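Long-range contacts in endo-pectate lyase (Erwinia chrysanthemi, PDB 3B4N), which cleaves (1->4)-alpha-D-galacturonan by calcium-dependent elimination and probably depolymerises both polygalacturonate and methylated pectins in an endo mode: residues Lys249-Cys254 with Ala281-Asn286; Gly262-Thr267 with Tyr287-Thr292; Cys309-Gly314 with Thr332-Ser337. One frame throughout, in Å; residues are numbered along the deposited sequence.

Contact 1: Lys249-Cys254 with Ala281-Asn286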
# COMPACT_ATOMS: atom_id res chain seq x y z
N LYS A 249 -11.14 4.47 -0.72
CA LYS A 249 -11.13 3.13 -1.30
C LYS A 249 -9.70 2.72 -1.62
O LYS A 249 -8.82 3.57 -1.75
CB LYS A 249 -12.01 3.05 -2.55
CG LYS A 249 -11.67 4.01 -3.65
CD LYS A 249 -12.52 3.73 -4.90
CE LYS A 249 -14.02 3.94 -4.67
NZ LYS A 249 -14.37 5.37 -4.40
N LEU A 250 -9.47 1.42 -1.74
CA LEU A 250 -8.14 0.92 -2.04
C LEU A 250 -7.76 1.13 -3.49
O LEU A 250 -6.66 1.59 -3.79
CB LEU A 250 -8.05 -0.57 -1.70
CG LEU A 250 -6.78 -1.31 -2.13
CD1 LEU A 250 -5.55 -0.72 -1.44
CD2 LEU A 250 -6.94 -2.78 -1.79
N TRP A 251 -8.67 0.80 -4.41
CA TRP A 251 -8.36 0.88 -5.83
C TRP A 251 -9.56 1.28 -6.65
O TRP A 251 -10.68 0.82 -6.39
CB TRP A 251 -7.86 -0.49 -6.30
CG TRP A 251 -7.66 -0.66 -7.78
CD1 TRP A 251 -6.49 -0.48 -8.48
CD2 TRP A 251 -8.61 -1.18 -8.71
NE1 TRP A 251 -6.67 -0.87 -9.79
CE2 TRP A 251 -7.96 -1.31 -9.96
CE3 TRP A 251 -9.96 -1.56 -8.61
CZ2 TRP A 251 -8.60 -1.81 -11.10
CZ3 TRP A 251 -10.60 -2.05 -9.75
CH2 TRP A 251 -9.92 -2.17 -10.97
N ARG A 252 -9.33 2.15 -7.63
CA ARG A 252 -10.39 2.58 -8.52
C ARG A 252 -9.92 2.59 -9.96
O ARG A 252 -8.89 3.19 -10.29
CB ARG A 252 -10.87 3.98 -8.15
CG ARG A 252 -12.05 4.48 -8.99
CD ARG A 252 -13.28 3.57 -8.88
NE ARG A 252 -14.52 4.23 -9.30
CZ ARG A 252 -15.16 4.01 -10.45
NH1 ARG A 252 -16.28 4.67 -10.73
NH2 ARG A 252 -14.69 3.11 -11.31
N SER A 253 -10.65 1.88 -10.81
CA SER A 253 -10.38 1.91 -12.24
C SER A 253 -10.97 3.28 -12.59
O SER A 253 -12.12 3.54 -12.28
CB SER A 253 -11.16 0.82 -12.95
OG SER A 253 -11.10 1.00 -14.35
N CYS A 254 -10.20 4.14 -13.23
CA CYS A 254 -10.70 5.48 -13.55
C CYS A 254 -12.13 5.48 -14.08
O CYS A 254 -12.42 4.87 -15.10
CB CYS A 254 -9.78 6.15 -14.55
SG CYS A 254 -10.07 7.95 -14.59
N ALA A 281 -12.81 -1.83 -3.78
CA ALA A 281 -12.53 -1.71 -5.21
C ALA A 281 -13.72 -1.27 -6.03
O ALA A 281 -14.86 -1.62 -5.73
CB ALA A 281 -12.04 -3.04 -5.73
N GLY A 282 -13.43 -0.51 -7.08
CA GLY A 282 -14.46 -0.03 -7.99
C GLY A 282 -14.08 -0.39 -9.42
O GLY A 282 -13.09 0.14 -9.95
N VAL A 283 -14.86 -1.27 -10.04
CA VAL A 283 -14.61 -1.71 -11.41
C VAL A 283 -15.64 -1.15 -12.37
O VAL A 283 -16.81 -0.98 -12.01
CB VAL A 283 -14.64 -3.27 -11.53
CG1 VAL A 283 -13.50 -3.89 -10.74
CG2 VAL A 283 -15.98 -3.82 -11.05
N ASN A 284 -15.20 -0.83 -13.58
CA ASN A 284 -16.13 -0.35 -14.61
C ASN A 284 -16.48 -1.64 -15.36
O ASN A 284 -15.71 -2.10 -16.21
CB ASN A 284 -15.45 0.63 -15.57
CG ASN A 284 -14.99 1.88 -14.88
OD1 ASN A 284 -15.70 2.43 -14.03
ND2 ASN A 284 -13.81 2.35 -15.25
N ARG A 285 -17.62 -2.23 -15.04
CA ARG A 285 -17.94 -3.49 -15.70
C ARG A 285 -18.17 -3.39 -17.19
O ARG A 285 -17.94 -4.35 -17.92
CB ARG A 285 -19.13 -4.17 -15.01
CG ARG A 285 -20.47 -3.54 -15.28
CD ARG A 285 -21.52 -4.29 -14.48
NE ARG A 285 -22.87 -3.89 -14.85
CZ ARG A 285 -23.93 -4.02 -14.05
NH1 ARG A 285 -23.80 -4.54 -12.84
NH2 ARG A 285 -25.13 -3.63 -14.48
N ASN A 286 -18.61 -2.22 -17.67
CA ASN A 286 -18.83 -2.05 -19.10
C ASN A 286 -17.53 -2.03 -19.90
O ASN A 286 -17.55 -2.21 -21.12
CB ASN A 286 -19.64 -0.77 -19.37
CG ASN A 286 -18.94 0.47 -18.86
OD1 ASN A 286 -18.51 0.53 -17.71
ND2 ASN A 286 -18.81 1.47 -19.73
O HOH W 1 -17.30 4.52 -13.26
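Arg-252 and Asn-284 reach for each other at about a right angle on one face of two parallel strands, the guanidinium and amide planes 62° apart. NH2 of Arg-252 donates to OD1 of Asn-284 at 3.0 Å; the acceptor lies in the guanidinium plane, while the donor stands above the amide carbonyl plane. Water 1 takes a bond from Arg-252 NH1 and gives one to OD1. The amide's ND2 donates to Cys-254 O at 2.9 Å. Trp-251 leaves on the other face, its CG anti to the backbone N and beside the carbonyl carbon (chi1 172°), the indole next to the neighbouring strand. Its ring receives CG1 of Val-283 at the edge, 3.6 Å from CZ3, and CB of Ala-281 lies 3.8 Å from CE3; the indole N-H goes to His-228. Between the faces run the strand bonds Gly-282 N to Trp-251 O and Ser-253 N to Gly-282 O. Gly-282 has only hydrogens where Arg-252 CD crosses, 3.6 Å from Gly-282 O. This is a step between coils of the right-handed parallel beta-helix, apolar round the indole, polar where one asparagine amide accepts from the arginine and donates to the carbonyl of Cys-254, fixing its flip.

Contact 2: Gly262-Thr267 with Tyr287-Thr292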
# COMPACT_ATOMS: atom_id res chain seq x y z
N GLY A 262 -11.06 0.23 -21.06
CA GLY A 262 -10.49 -0.86 -20.29
C GLY A 262 -9.91 -1.93 -21.18
O GLY A 262 -9.65 -1.69 -22.36
N PRO A 263 -9.70 -3.15 -20.65
CA PRO A 263 -9.99 -3.52 -19.27
C PRO A 263 -8.88 -3.16 -18.31
O PRO A 263 -7.72 -3.05 -18.70
CB PRO A 263 -10.17 -5.03 -19.36
CG PRO A 263 -9.14 -5.40 -20.39
CD PRO A 263 -9.30 -4.33 -21.45
N ARG A 264 -9.24 -2.94 -17.05
CA ARG A 264 -8.26 -2.67 -16.00
C ARG A 264 -8.44 -3.77 -14.96
O ARG A 264 -9.57 -4.14 -14.63
CB ARG A 264 -8.49 -1.30 -15.38
CG ARG A 264 -8.34 -0.18 -16.39
CD ARG A 264 -8.31 1.17 -15.72
NE ARG A 264 -8.14 2.25 -16.68
CZ ARG A 264 -9.08 3.14 -16.97
NH1 ARG A 264 -10.28 3.07 -16.40
NH2 ARG A 264 -8.82 4.12 -17.82
N PHE A 265 -7.33 -4.29 -14.46
CA PHE A 265 -7.39 -5.38 -13.51
C PHE A 265 -6.77 -5.09 -12.17
O PHE A 265 -5.78 -4.37 -12.08
CB PHE A 265 -6.71 -6.62 -14.09
CG PHE A 265 -7.25 -7.04 -15.42
CD1 PHE A 265 -6.54 -6.77 -16.59
CD2 PHE A 265 -8.46 -7.72 -15.51
CE1 PHE A 265 -7.04 -7.17 -17.83
CE2 PHE A 265 -8.96 -8.12 -16.74
CZ PHE A 265 -8.25 -7.85 -17.90
N LEU A 266 -7.37 -5.66 -11.14
CA LEU A 266 -6.84 -5.55 -9.79
C LEU A 266 -6.67 -6.98 -9.28
O LEU A 266 -7.57 -7.81 -9.41
CB LEU A 266 -7.80 -4.79 -8.87
CG LEU A 266 -7.42 -4.87 -7.38
CD1 LEU A 266 -6.13 -4.08 -7.14
CD2 LEU A 266 -8.56 -4.34 -6.53
N THR A 267 -5.51 -7.26 -8.71
CA THR A 267 -5.23 -8.57 -8.12
C THR A 267 -4.76 -8.31 -6.69
O THR A 267 -3.65 -7.81 -6.50
CB THR A 267 -4.11 -9.32 -8.85
OG1 THR A 267 -4.49 -9.52 -10.22
CG2 THR A 267 -3.87 -10.68 -8.20
N TYR A 287 -16.40 -1.82 -19.22
CA TYR A 287 -15.11 -1.79 -19.89
C TYR A 287 -14.33 -3.09 -19.69
O TYR A 287 -13.17 -3.20 -20.08
CB TYR A 287 -14.28 -0.61 -19.40
CG TYR A 287 -14.78 0.76 -19.87
CD1 TYR A 287 -14.56 1.89 -19.09
CD2 TYR A 287 -15.41 0.92 -21.10
CE1 TYR A 287 -14.95 3.15 -19.51
CE2 TYR A 287 -15.81 2.18 -21.54
CZ TYR A 287 -15.58 3.29 -20.74
OH TYR A 287 -15.93 4.55 -21.17
N GLY A 288 -14.97 -4.07 -19.05
CA GLY A 288 -14.34 -5.36 -18.84
C GLY A 288 -13.38 -5.48 -17.67
O GLY A 288 -12.63 -6.46 -17.60
N ASP A 289 -13.40 -4.51 -16.77
CA ASP A 289 -12.51 -4.55 -15.61
C ASP A 289 -12.81 -5.75 -14.73
O ASP A 289 -13.96 -6.16 -14.58
CB ASP A 289 -12.69 -3.33 -14.71
CG ASP A 289 -12.37 -2.02 -15.39
OD1 ASP A 289 -11.83 -2.00 -16.53
OD2 ASP A 289 -12.67 -1.00 -14.76
N VAL A 290 -11.78 -6.32 -14.11
CA VAL A 290 -11.99 -7.43 -13.21
C VAL A 290 -11.12 -7.29 -11.98
O VAL A 290 -9.90 -7.12 -12.10
CB VAL A 290 -11.66 -8.79 -13.85
CG1 VAL A 290 -12.00 -9.91 -12.85
CG2 VAL A 290 -12.45 -8.97 -15.14
N ALA A 291 -11.74 -7.34 -10.80
CA ALA A 291 -11.01 -7.27 -9.54
C ALA A 291 -11.01 -8.67 -8.96
O ALA A 291 -12.07 -9.25 -8.74
CB ALA A 291 -11.70 -6.32 -8.58
N THR A 292 -9.83 -9.22 -8.72
CA THR A 292 -9.68 -10.56 -8.15
C THR A 292 -9.09 -10.33 -6.77
O THR A 292 -7.94 -9.92 -6.64
CB THR A 292 -8.75 -11.40 -9.05
OG1 THR A 292 -9.35 -11.51 -10.35
CG2 THR A 292 -8.54 -12.79 -8.47
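Phe-265 meets Val-290 and Leu-266 meets Ala-291 where strands 264-267 and 290-292 run parallel, their axes 4.7 Å apart. The backbone bonds alternate as in any parallel pair: Val-290 N gives to Arg-264 O, Leu-266 N to Val-290 O, and Thr-292 N to Leu-266 O, the last at 2.8 Å and almost straight (176°).

Ahead of the regular pairing a side chain replaces a backbone acceptor. Arg-264 N donates to OD1 of Asp-289 at 2.8 Å, meeting the oxygen from above the carboxylate plane. With CG of Asp-289 anti to its carbonyl carbon (chi1 -62°), the carboxylate lies beside Arg-264, the two side chains pointing the same way. OD2 is taken by Ser-253 OG and Asn-284 N, whereas the guanidinium bonds to Asn-229 O, Ser-230 O and Ser-253 OG. The charged atoms of this buried acid and base are not in contact, NH1 of Arg-264 lying 5.0 Å from OD2 of Asp-289, but the opposite charges may still steady one another.

Apolar contacts divide between two faces. On one, CB of Val-290 sits at the edge of the Phe-265 ring, 3.8 Å from CD2. On the other, CB of Leu-266 and CB of Ala-291 approach to 4.2 Å.

In the loops before the strands, Pro-263, which follows a cis peptide bond, puts CB 3.3 Å from Gly-288 O. Gly-288 has a positive phi (82°), suited to a residue without a side chain.

The pair belongs to one wall of the parallel beta-helix. Strand 233-238 bonds to strand 264-268 on its other edge, strand 334-336 pairs with strand 290-298, and Leu-266 and Ala-291 face strand 276-284 across the interior.

Contact 3: Cys309-Gly314 with Thr332-Ser337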
# COMPACT_ATOMS: atom_id res chain seq x y z
N CYS A 309 -16.17 -5.19 -3.34
CA CYS A 309 -16.10 -4.88 -4.77
C CYS A 309 -17.41 -4.28 -5.24
O CYS A 309 -18.47 -4.86 -5.03
CB CYS A 309 -15.80 -6.15 -5.56
SG CYS A 309 -15.45 -5.94 -7.34
N GLU A 310 -17.33 -3.12 -5.87
CA GLU A 310 -18.53 -2.47 -6.38
C GLU A 310 -18.39 -2.29 -7.88
O GLU A 310 -17.31 -1.96 -8.38
CB GLU A 310 -18.75 -1.11 -5.71
CG GLU A 310 -19.00 -1.20 -4.21
CD GLU A 310 -19.23 0.14 -3.56
OE1 GLU A 310 -18.47 1.08 -3.83
OE2 GLU A 310 -20.19 0.25 -2.76
N GLU A 311 -19.49 -2.52 -8.59
CA GLU A 311 -19.52 -2.38 -10.04
C GLU A 311 -20.10 -1.03 -10.43
O GLU A 311 -21.05 -0.55 -9.80
CB GLU A 311 -20.34 -3.52 -10.67
CG GLU A 311 -19.61 -4.85 -10.60
CD GLU A 311 -20.37 -6.02 -11.17
OE1 GLU A 311 -19.78 -7.12 -11.24
OE2 GLU A 311 -21.55 -5.87 -11.56
N PHE A 312 -19.48 -0.42 -11.44
CA PHE A 312 -19.87 0.89 -11.95
C PHE A 312 -19.90 0.86 -13.46
O PHE A 312 -19.43 -0.09 -14.09
CB PHE A 312 -18.82 1.95 -11.60
CG PHE A 312 -18.67 2.22 -10.14
CD1 PHE A 312 -19.32 3.31 -9.56
CD2 PHE A 312 -17.85 1.43 -9.36
CE1 PHE A 312 -19.14 3.61 -8.22
CE2 PHE A 312 -17.66 1.71 -8.01
CZ PHE A 312 -18.31 2.81 -7.44
N LYS A 313 -20.43 1.94 -14.04
CA LYS A 313 -20.43 2.11 -15.48
C LYS A 313 -19.41 3.23 -15.68
O LYS A 313 -19.57 4.31 -15.12
CB LYS A 313 -21.79 2.59 -16.00
CG LYS A 313 -21.82 2.71 -17.53
CD LYS A 313 -23.07 3.42 -18.03
CE LYS A 313 -23.01 4.90 -17.72
NZ LYS A 313 -24.20 5.64 -18.26
N GLY A 314 -18.36 2.96 -16.44
CA GLY A 314 -17.36 3.98 -16.71
C GLY A 314 -17.73 4.75 -17.97
O GLY A 314 -18.47 4.25 -18.81
N THR A 332 -18.59 -11.81 -12.89
CA THR A 332 -17.54 -11.74 -13.91
C THR A 332 -16.51 -10.66 -13.59
O THR A 332 -15.31 -10.88 -13.71
CB THR A 332 -18.16 -11.42 -15.29
OG1 THR A 332 -19.06 -12.47 -15.66
CG2 THR A 332 -17.07 -11.27 -16.35
N ASN A 333 -17.00 -9.50 -13.16
CA ASN A 333 -16.12 -8.38 -12.89
C ASN A 333 -15.64 -8.25 -11.45
O ASN A 333 -14.65 -7.58 -11.19
CB ASN A 333 -16.81 -7.11 -13.37
CG ASN A 333 -17.25 -7.23 -14.81
OD1 ASN A 333 -18.39 -7.58 -15.10
ND2 ASN A 333 -16.32 -6.99 -15.73
N CYS A 334 -16.35 -8.88 -10.53
CA CYS A 334 -15.97 -8.86 -9.12
C CYS A 334 -15.66 -10.29 -8.71
O CYS A 334 -16.53 -11.02 -8.20
CB CYS A 334 -17.09 -8.29 -8.26
SG CYS A 334 -17.20 -6.48 -8.25
N LYS A 335 -14.42 -10.70 -8.95
CA LYS A 335 -13.97 -12.04 -8.62
C LYS A 335 -13.51 -12.07 -7.17
O LYS A 335 -12.31 -12.20 -6.88
CB LYS A 335 -12.84 -12.47 -9.56
CG LYS A 335 -13.28 -12.79 -10.98
CD LYS A 335 -14.04 -14.11 -11.03
CE LYS A 335 -14.41 -14.49 -12.46
NZ LYS A 335 -15.15 -15.79 -12.49
N VAL A 336 -14.46 -11.91 -6.28
CA VAL A 336 -14.21 -11.95 -4.85
C VAL A 336 -15.34 -12.77 -4.23
O VAL A 336 -16.51 -12.61 -4.59
CB VAL A 336 -14.14 -10.52 -4.23
CG1 VAL A 336 -15.46 -9.80 -4.42
CG2 VAL A 336 -13.80 -10.62 -2.75
N SER A 337 -14.97 -13.67 -3.33
CA SER A 337 -15.95 -14.52 -2.65
C SER A 337 -15.95 -14.14 -1.18
O SER A 337 -15.01 -13.50 -0.70
CB SER A 337 -15.56 -16.00 -2.79
OG SER A 337 -15.41 -16.40 -4.15
O HOH W 2 -20.00 -8.71 -13.44
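A disulfide near the C-terminal end of the parallel beta-helix joins Cys-309 to Cys-334, tying strand 309-313 to strand 334-336. The SG atoms are 2.0 Å apart, and the bond has a left-handed twist (chi3 -81°). The first torsions of the two cysteines differ: SG of Cys-309 is anti to its backbone N (chi1 -172°), whereas SG of Cys-334 is anti to its carbonyl carbon. Two side chains pack against this bridge. The CG methylene of Glu-311 lies 3.7 Å from SG of Cys-334, and CG1 of Val-336 comes within 3.8 Å of CB of Cys-309.

No direct hydrogen bond passes between the segments, and the axes of the two strands, 7.9 Å apart at closest, are too distant for backbone pairing although they run nearly antiparallel. They belong to different walls of the helix: strand 309-313 lies next to strand 276-284, and strand 334-336 next to strand 290-298. The disulfide is therefore a covalent strut between walls. Cys-334 touches Val-283 and Cys-309 touches Ala-291, so each cysteine packs on a strand of the other's wall.

Beside the sulfurs the contact turns polar. Glu-311 and Asn-333 cross at about a right angle, their carboxylate and amide planes 82° apart, and OE1 of Glu-311 stops 3.7 Å from CB of Asn-333. Water 2 spans the pair, donating to OE1 of Glu-311 at 2.7 Å and to OD1 of Asn-333 at 2.6 Å. OE1 also bonds to OG1 of Thr-331, and that hydroxyl oxygen is shared with the backbone N of Cys-334. OE2 forms a salt bridge with Arg-285, which would be expected to keep the carboxylate ionised, while ND2 of Asn-333 bonds to Asp-289 O on the neighbouring coil.

The three contacts lie on the same side of the chain's centre, their own centres about 8 Å from one another, in the later coils of the parallel beta-helix. Contacts 1 and 2 interlock along the chain: strand 264-268 follows strand 246-253, and strand 290-298 follows strand 276-284, each turning from one wall to the next. Contact 3 comes later, one strand further on in both walls, and ties them covalently near the C-terminal end. Asp-289 links all three, its carboxylate bonded to contact 1 and its carbonyl to contact 3. Val-283 O with Phe-312 N and Ala-291 O with Lys-335 N carry the coil-to-coil hydrogen bonding onward toward the C-terminus.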